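Local atomic coordinates of ESAT-6/WXG100 secretion system protein (PDB entry 7JQE), a protein that is EsaA, a membrane subunit of the type VIIb secretion system, and probably takes part in bacterial toxin export, its extracellular region being the part described here. Residues A[330-335]-A[374-379]; A[271-276]-A[357-362]. One frame throughout, in Å; residues are numbered along the deposited sequence.

Contact 1 of 2, residues A[330-335]-A[374-379]; sequences TISNVS and TLDLNI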
ATOM      1  N   THR A 330      22.898 -16.346  71.431  1.00 79.85           N
ATOM      2  CA  THR A 330      23.777 -16.476  70.276  1.00 80.27           C
ATOM      3  C   THR A 330      22.972 -16.498  68.984  1.00 79.09           C
ATOM      4  O   THR A 330      21.747 -16.648  68.982  1.00 82.68           O
ATOM      5  CB  THR A 330      24.632 -17.747  70.353  1.00 86.42           C
ATOM      6  OG1 THR A 330      23.788 -18.897  70.208  1.00 84.75           O
ATOM      7  CG2 THR A 330      25.367 -17.817  71.684  1.00 83.37           C
ATOM      8  N   ILE A 331      23.696 -16.357  67.876  1.00 78.47           N
ATOM      9  CA  ILE A 331      23.153 -16.434  66.524  1.00 78.76           C
ATOM     10  C   ILE A 331      23.921 -17.526  65.792  1.00 76.40           C
ATOM     11  O   ILE A 331      25.138 -17.413  65.609  1.00 87.35           O
ATOM     12  CB  ILE A 331      23.280 -15.092  65.783  1.00 74.36           C
ATOM     13  CG1 ILE A 331      22.453 -14.009  66.480  1.00 73.72           C
ATOM     14  CG2 ILE A 331      22.883 -15.245  64.325  1.00 72.80           C
ATOM     15  CD1 ILE A 331      22.979 -12.610  66.255  1.00 73.52           C
ATOM     16  N   SER A 332      23.218 -18.575  65.369  1.00 76.08           N
ATOM     17  CA  SER A 332      23.869 -19.730  64.767  1.00 80.60           C
ATOM     18  C   SER A 332      23.205 -20.105  63.448  1.00 80.15           C
ATOM     19  O   SER A 332      22.055 -19.754  63.179  1.00 85.45           O
ATOM     20  CB  SER A 332      23.850 -20.940  65.714  1.00 78.94           C
ATOM     21  OG  SER A 332      22.531 -21.421  65.898  1.00 87.75           O
ATOM     22  N   ASN A 333      23.964 -20.832  62.623  1.00 83.26           N
ATOM     23  CA  ASN A 333      23.461 -21.428  61.384  1.00 85.85           C
ATOM     24  C   ASN A 333      22.864 -20.375  60.450  1.00 86.61           C
ATOM     25  O   ASN A 333      21.750 -20.517  59.943  1.00 84.74           O
ATOM     26  CB  ASN A 333      22.448 -22.538  61.686  1.00 85.39           C
ATOM     27  CG  ASN A 333      23.049 -23.670  62.512  1.00111.98           C
ATOM     28  OD1 ASN A 333      24.214 -24.035  62.336  1.00110.71           O
ATOM     29  ND2 ASN A 333      22.253 -24.226  63.423  1.00120.27           N
ATOM     30  N   VAL A 334      23.630 -19.314  60.209  1.00 89.59           N
ATOM     31  CA  VAL A 334      23.209 -18.235  59.322  1.00 77.33           C
ATOM     32  C   VAL A 334      23.528 -18.610  57.885  1.00 75.32           C
ATOM     33  O   VAL A 334      24.557 -19.235  57.601  1.00 81.71           O
ATOM     34  CB  VAL A 334      23.891 -16.908  59.704  1.00 72.46           C
ATOM     35  CG1 VAL A 334      23.523 -15.823  58.706  1.00 75.36           C
ATOM     36  CG2 VAL A 334      23.497 -16.495  61.105  1.00 71.58           C
ATOM     37  N   SER A 335      22.638 -18.224  56.973  1.00 75.44           N
ATOM     38  CA  SER A 335      22.881 -18.321  55.541  1.00 78.20           C
ATOM     39  C   SER A 335      22.083 -17.230  54.844  1.00 71.65           C
ATOM     40  O   SER A 335      21.064 -16.763  55.360  1.00 72.54           O
ATOM     41  CB  SER A 335      22.489 -19.689  54.977  1.00 82.96           C
ATOM     42  OG  SER A 335      21.088 -19.770  54.787  1.00 82.14           O
ATOM     43  N   THR A 374      18.249 -17.075  56.703  1.00 73.30           N
ATOM     44  CA  THR A 374      17.791 -17.961  57.765  1.00 74.84           C
ATOM     45  C   THR A 374      18.864 -18.074  58.835  1.00 74.82           C
ATOM     46  O   THR A 374      20.057 -18.161  58.529  1.00 79.06           O
ATOM     47  CB  THR A 374      17.449 -19.370  57.250  1.00 77.37           C
ATOM     48  OG1 THR A 374      18.630 -20.001  56.738  1.00 86.04           O
ATOM     49  CG2 THR A 374      16.394 -19.306  56.164  1.00 67.85           C
ATOM     50  N   LEU A 375      18.433 -18.076  60.093  1.00 84.46           N
ATOM     51  CA  LEU A 375      19.341 -18.274  61.213  1.00 80.23           C
ATOM     52  C   LEU A 375      18.589 -18.938  62.353  1.00 77.63           C
ATOM     53  O   LEU A 375      17.369 -19.122  62.301  1.00 74.06           O
ATOM     54  CB  LEU A 375      19.950 -16.955  61.694  1.00 82.29           C
ATOM     55  CG  LEU A 375      18.940 -15.958  62.266  1.00 80.85           C
ATOM     56  CD1 LEU A 375      19.456 -15.329  63.548  1.00 69.22           C
ATOM     57  CD2 LEU A 375      18.618 -14.889  61.225  1.00 66.44           C
ATOM     58  N   ASP A 376      19.340 -19.293  63.392  1.00 71.66           N
ATOM     59  CA  ASP A 376      18.793 -19.759  64.658  1.00 72.68           C
ATOM     60  C   ASP A 376      19.149 -18.748  65.739  1.00 79.30           C
ATOM     61  O   ASP A 376      20.318 -18.373  65.880  1.00 74.84           O
ATOM     62  CB  ASP A 376      19.337 -21.148  65.027  1.00 84.59           C
ATOM     63  CG  ASP A 376      18.590 -22.274  64.336  1.00 83.06           C
ATOM     64  OD1 ASP A 376      17.423 -22.060  63.943  1.00 81.88           O
ATOM     65  OD2 ASP A 376      19.166 -23.375  64.193  1.00 79.96           O
ATOM     66  N   LEU A 377      18.143 -18.291  66.482  1.00 73.46           N
ATOM     67  CA  LEU A 377      18.357 -17.460  67.661  1.00 75.34           C
ATOM     68  C   LEU A 377      18.299 -18.350  68.896  1.00 78.13           C
ATOM     69  O   LEU A 377      17.246 -18.917  69.209  1.00 76.62           O
ATOM     70  CB  LEU A 377      17.321 -16.340  67.756  1.00 75.30           C
ATOM     71  CG  LEU A 377      17.412 -15.463  69.013  1.00 76.54           C
ATOM     72  CD1 LEU A 377      18.708 -14.667  69.029  1.00 74.50           C
ATOM     73  CD2 LEU A 377      16.208 -14.537  69.141  1.00 75.38           C
ATOM     74  N   ASN A 378      19.426 -18.476  69.588  1.00 76.52           N
ATOM     75  CA  ASN A 378      19.538 -19.332  70.763  1.00 79.75           C
ATOM     76  C   ASN A 378      19.517 -18.475  72.022  1.00 81.18           C
ATOM     77  O   ASN A 378      20.396 -17.629  72.217  1.00 84.98           O
ATOM     78  CB  ASN A 378      20.817 -20.170  70.710  1.00 79.86           C
ATOM     79  CG  ASN A 378      20.925 -20.986  69.435  1.00 94.98           C
ATOM     80  OD1 ASN A 378      20.288 -22.031  69.299  1.00 93.09           O
ATOM     81  ND2 ASN A 378      21.738 -20.513  68.494  1.00 87.53           N
ATOM     82  N   ILE A 379      18.511 -18.689  72.866  1.00 79.28           N
ATOM     83  CA  ILE A 379      18.432 -18.085  74.193  1.00 84.29           C
ATOM     84  C   ILE A 379      18.423 -19.244  75.180  1.00 89.24           C
ATOM     85  O   ILE A 379      17.390 -19.897  75.367  1.00 89.48           O
ATOM     86  CB  ILE A 379      17.193 -17.202  74.367  1.00 89.40           C
ATOM     87  CG1 ILE A 379      17.133 -16.133  73.272  1.00 77.47           C
ATOM     88  CG2 ILE A 379      17.179 -16.579  75.765  1.00 80.43           C
ATOM     89  CD1 ILE A 379      15.872 -15.298  73.301  1.00 76.52           C
TER
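N378 reaches over to two hydroxyls of the neighbouring antiparallel strand. Its ND2 bonds S332 OG at 2.9 Å, with the oxygen in the plane of the amide. The same nitrogen donates to T330 OG1 at 3.1 Å in a more bent bond, 135° at the hydrogen, with that oxygen tilted from the amide plane. Both hydroxyl oxygens sit between their own backbone N and carbonyl carbon (chi1 68° in each), which turns them to N378. Two bonds to same-face residues fix the rotation of the amide.

In the backbone, T330 pairs with N378 and S332 with D376 as hydrogen-bonded pairs. I331 and L377 form the non-hydrogen-bonded pair between them. Between S332 and S335 the register shifts by one, a beta bulge, with the chain turning a corner at N333. Hydrogen bonding resumes at S335 and T374, whose hydroxyls also bond each other. N333 ND2 bonds D376 OD2 at 3.3 Å, on the anti side of the carboxylate and out of its plane. D376 OD1 has a salt bridge with R383.

On the apolar side, toward V339, I331, V334 and L375 pack closely. I331 CG2 touches L375 CD1 at 3.5 Å, the two side chains crossing at a slant. V334 CG2 lies 3.6 Å from L375 CB, and these two side chains run alongside each other. I331 and L375 are buried, whereas N333 and S335 are exposed at the solvent side.

The pair forms the middle of a four-stranded antiparallel sheet. Strand 348-351 flanks 327-335, and strand 382-392 flanks 369-379. V339 of strand 337-341 packs on I331, V334 and L375, while L377 also meets I384 of the second subunit.

Contact 2 of 2, residues A[271-276]-A[357-362]; sequences ISVDVA and LKISYT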
ATOM      1  N   ILE A 271      16.355  -5.460  64.012  1.00 84.41           N
ATOM      2  CA  ILE A 271      15.219  -5.920  64.797  1.00 79.88           C
ATOM      3  C   ILE A 271      15.614  -5.919  66.266  1.00 72.44           C
ATOM      4  O   ILE A 271      16.794  -5.868  66.616  1.00 83.87           O
ATOM      5  CB  ILE A 271      14.746  -7.325  64.372  1.00 79.72           C
ATOM      6  CG1 ILE A 271      15.880  -8.332  64.554  1.00 82.50           C
ATOM      7  CG2 ILE A 271      14.267  -7.308  62.936  1.00 88.24           C
ATOM      8  CD1 ILE A 271      15.799  -9.502  63.620  1.00 85.43           C
ATOM      9  N   SER A 272      14.604  -5.977  67.129  1.00 73.82           N
ATOM     10  CA  SER A 272      14.809  -5.895  68.568  1.00 78.00           C
ATOM     11  C   SER A 272      14.038  -7.015  69.249  1.00 87.92           C
ATOM     12  O   SER A 272      12.827  -7.154  69.049  1.00 91.92           O
ATOM     13  CB  SER A 272      14.367  -4.531  69.106  1.00 85.66           C
ATOM     14  OG  SER A 272      14.639  -4.420  70.494  1.00106.65           O
ATOM     15  N   VAL A 273      14.739  -7.808  70.056  1.00 90.41           N
ATOM     16  CA  VAL A 273      14.140  -8.917  70.787  1.00 87.73           C
ATOM     17  C   VAL A 273      14.303  -8.667  72.280  1.00 89.59           C
ATOM     18  O   VAL A 273      15.254  -8.013  72.720  1.00 93.76           O
ATOM     19  CB  VAL A 273      14.772 -10.266  70.379  1.00 87.78           C
ATOM     20  CG1 VAL A 273      16.281 -10.223  70.572  1.00 85.25           C
ATOM     21  CG2 VAL A 273      14.160 -11.409  71.178  1.00 91.50           C
ATOM     22  N   ASP A 274      13.357  -9.186  73.063  1.00 80.41           N
ATOM     23  CA  ASP A 274      13.374  -9.051  74.516  1.00 83.16           C
ATOM     24  C   ASP A 274      13.852 -10.367  75.122  1.00 83.69           C
ATOM     25  O   ASP A 274      13.112 -11.356  75.140  1.00 84.19           O
ATOM     26  CB  ASP A 274      11.994  -8.668  75.052  1.00 85.26           C
ATOM     27  CG  ASP A 274      11.476  -7.366  74.466  1.00 91.31           C
ATOM     28  OD1 ASP A 274      10.294  -7.320  74.066  1.00 95.63           O
ATOM     29  OD2 ASP A 274      12.253  -6.391  74.391  1.00 96.32           O
ATOM     30  N   VAL A 275      15.086 -10.378  75.613  1.00 80.44           N
ATOM     31  CA  VAL A 275      15.665 -11.560  76.228  1.00 81.44           C
ATOM     32  C   VAL A 275      15.608 -11.411  77.743  1.00 87.31           C
ATOM     33  O   VAL A 275      15.504 -10.308  78.289  1.00 89.27           O
ATOM     34  CB  VAL A 275      17.114 -11.811  75.751  1.00 81.40           C
ATOM     35  CG1 VAL A 275      17.149 -12.044  74.247  1.00 77.28           C
ATOM     36  CG2 VAL A 275      18.009 -10.646  76.142  1.00 79.82           C
ATOM     37  N   ALA A 276      15.679 -12.547  78.437  1.00 86.91           N
ATOM     38  CA  ALA A 276      15.641 -12.586  79.891  1.00 90.37           C
ATOM     39  C   ALA A 276      16.379 -13.829  80.366  1.00 84.59           C
ATOM     40  O   ALA A 276      16.264 -14.889  79.734  1.00 84.03           O
ATOM     41  CB  ALA A 276      14.206 -12.595  80.428  1.00 83.70           C
ATOM     42  N   LEU A 357      17.771  -6.663  72.809  1.00 98.24           N
ATOM     43  CA  LEU A 357      18.926  -6.816  71.937  1.00 96.41           C
ATOM     44  C   LEU A 357      18.539  -6.460  70.509  1.00 96.08           C
ATOM     45  O   LEU A 357      17.440  -6.790  70.051  1.00101.80           O
ATOM     46  CB  LEU A 357      19.482  -8.242  71.986  1.00 94.63           C
ATOM     47  CG  LEU A 357      19.974  -8.755  73.339  1.00 89.89           C
ATOM     48  CD1 LEU A 357      20.466 -10.190  73.217  1.00 92.81           C
ATOM     49  CD2 LEU A 357      21.067  -7.855  73.903  1.00 86.96           C
ATOM     50  N   LYS A 358      19.447  -5.787  69.811  1.00 87.43           N
ATOM     51  CA  LYS A 358      19.243  -5.372  68.432  1.00 81.83           C
ATOM     52  C   LYS A 358      20.095  -6.249  67.526  1.00 83.33           C
ATOM     53  O   LYS A 358      21.278  -6.470  67.802  1.00 89.27           O
ATOM     54  CB  LYS A 358      19.606  -3.896  68.252  1.00 82.66           C
ATOM     55  CG  LYS A 358      19.067  -2.998  69.358  1.00 87.43           C
ATOM     56  CD  LYS A 358      17.587  -2.704  69.180  1.00 95.44           C
ATOM     57  CE  LYS A 358      17.369  -1.733  68.033  1.00104.33           C
ATOM     58  NZ  LYS A 358      18.126  -0.465  68.244  1.00109.09           N
ATOM     59  N   ILE A 359      19.494  -6.752  66.454  1.00 83.35           N
ATOM     60  CA  ILE A 359      20.165  -7.653  65.526  1.00 82.68           C
ATOM     61  C   ILE A 359      20.133  -7.037  64.138  1.00 77.44           C
ATOM     62  O   ILE A 359      19.062  -6.683  63.632  1.00 77.38           O
ATOM     63  CB  ILE A 359      19.515  -9.048  65.526  1.00 80.08           C
ATOM     64  CG1 ILE A 359      19.537  -9.633  66.941  1.00 73.40           C
ATOM     65  CG2 ILE A 359      20.231  -9.968  64.550  1.00 75.43           C
ATOM     66  CD1 ILE A 359      18.909 -11.004  67.052  1.00 71.38           C
ATOM     67  N   SER A 360      21.307  -6.903  63.531  1.00 76.45           N
ATOM     68  CA  SER A 360      21.447  -6.406  62.171  1.00 72.78           C
ATOM     69  C   SER A 360      21.620  -7.582  61.221  1.00 78.03           C
ATOM     70  O   SER A 360      22.467  -8.452  61.451  1.00 88.26           O
ATOM     71  CB  SER A 360      22.643  -5.459  62.057  1.00 71.41           C
ATOM     72  OG  SER A 360      23.146  -5.425  60.730  1.00 77.15           O
ATOM     73  N   TYR A 361      20.816  -7.613  60.162  1.00 74.41           N
ATOM     74  CA  TYR A 361      20.973  -8.610  59.118  1.00 73.36           C
ATOM     75  C   TYR A 361      21.112  -7.912  57.773  1.00 77.51           C
ATOM     76  O   TYR A 361      20.540  -6.843  57.544  1.00 73.52           O
ATOM     77  CB  TYR A 361      19.807  -9.616  59.094  1.00 63.80           C
ATOM     78  CG  TYR A 361      18.440  -9.038  58.795  1.00 75.38           C
ATOM     79  CD1 TYR A 361      18.049  -8.755  57.487  1.00 71.96           C
ATOM     80  CD2 TYR A 361      17.525  -8.815  59.815  1.00 67.62           C
ATOM     81  CE1 TYR A 361      16.791  -8.242  57.211  1.00 61.65           C
ATOM     82  CE2 TYR A 361      16.265  -8.306  59.551  1.00 61.56           C
ATOM     83  CZ  TYR A 361      15.902  -8.023  58.248  1.00 72.35           C
ATOM     84  OH  TYR A 361      14.648  -7.517  57.990  1.00 69.46           O
ATOM     85  N   THR A 362      21.899  -8.526  56.894  1.00 79.79           N
ATOM     86  CA  THR A 362      22.243  -7.938  55.604  1.00 73.49           C
ATOM     87  C   THR A 362      22.235  -9.049  54.565  1.00 74.37           C
ATOM     88  O   THR A 362      23.055  -9.969  54.632  1.00 78.93           O
ATOM     89  CB  THR A 362      23.610  -7.251  55.658  1.00 72.56           C
ATOM     90  OG1 THR A 362      23.586  -6.209  56.641  1.00 65.24           O
ATOM     91  CG2 THR A 362      23.964  -6.659  54.299  1.00 69.94           C
TER
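I271 lies against I359 and Y361 on the apolar face of an antiparallel strand pair. Its CG1 is placed between the backbone N and the carbonyl carbon (chi1 60°) and comes within 3.8 Å of I359 CB. The CG2 branch instead meets the Y361 ring at its edge, near the ring plane, 4.1 Å from CE2. These two side chains cross at about a right angle. Y361 OH is bonded to N269, and the ring stacks on Y388.

V273 and L357 lie side by side and point the same way, with V273 CG1 4.0 Å from L357 CB. L357 CG, anti to the carbonyl carbon (chi1 -60°), lies by V275 CG2. Further out, L357 CD1 lies near both methyls of V275, 3.8 Å from CG2 and 3.9 Å from CG1. V275 and L357 cross at about a right angle.

The opposite face carries S272 and K358. The lysine chain bends at chi2 (-78°), which sets CD beside S272. K358 CD packs on the CB and OG of S272, each at 3.7 Å, by van der Waals contact.

Four backbone hydrogen bonds join I271 with I359 and V273 with L357, and S272 with K358 is the non-hydrogen-bonded pair between them. D274 makes a salt bridge to R383 of the second subunit. The arrangement is that of an antiparallel beta sheet with one apolar and one polar face. Here it joins central strand 355-363 of a three-stranded sheet to strand 268-275, outermost within this chain, where D274 also makes backbone hydrogen bonds to the second subunit.

Contacts 1 and 2 belong to different antiparallel sheets of one beta domain, their centres 12 Å apart. Their apolar faces meet: I379 CD1 of contact 1 lies 3.6 Å from V275 CG1 of contact 2, and L377 and I331 pack on I359. Contact 2 is the more buried, and its side-chain contacts are mainly aliphatic. Contact 1 pairs two inner strands, yet is only partly buried and carries hydroxyl, amide and carboxylate groups on its outer face. The segments alternate along the chain: strand 268-275 is followed by 327-335, and 355-363 by 369-379. Both contacts also touch the second subunit.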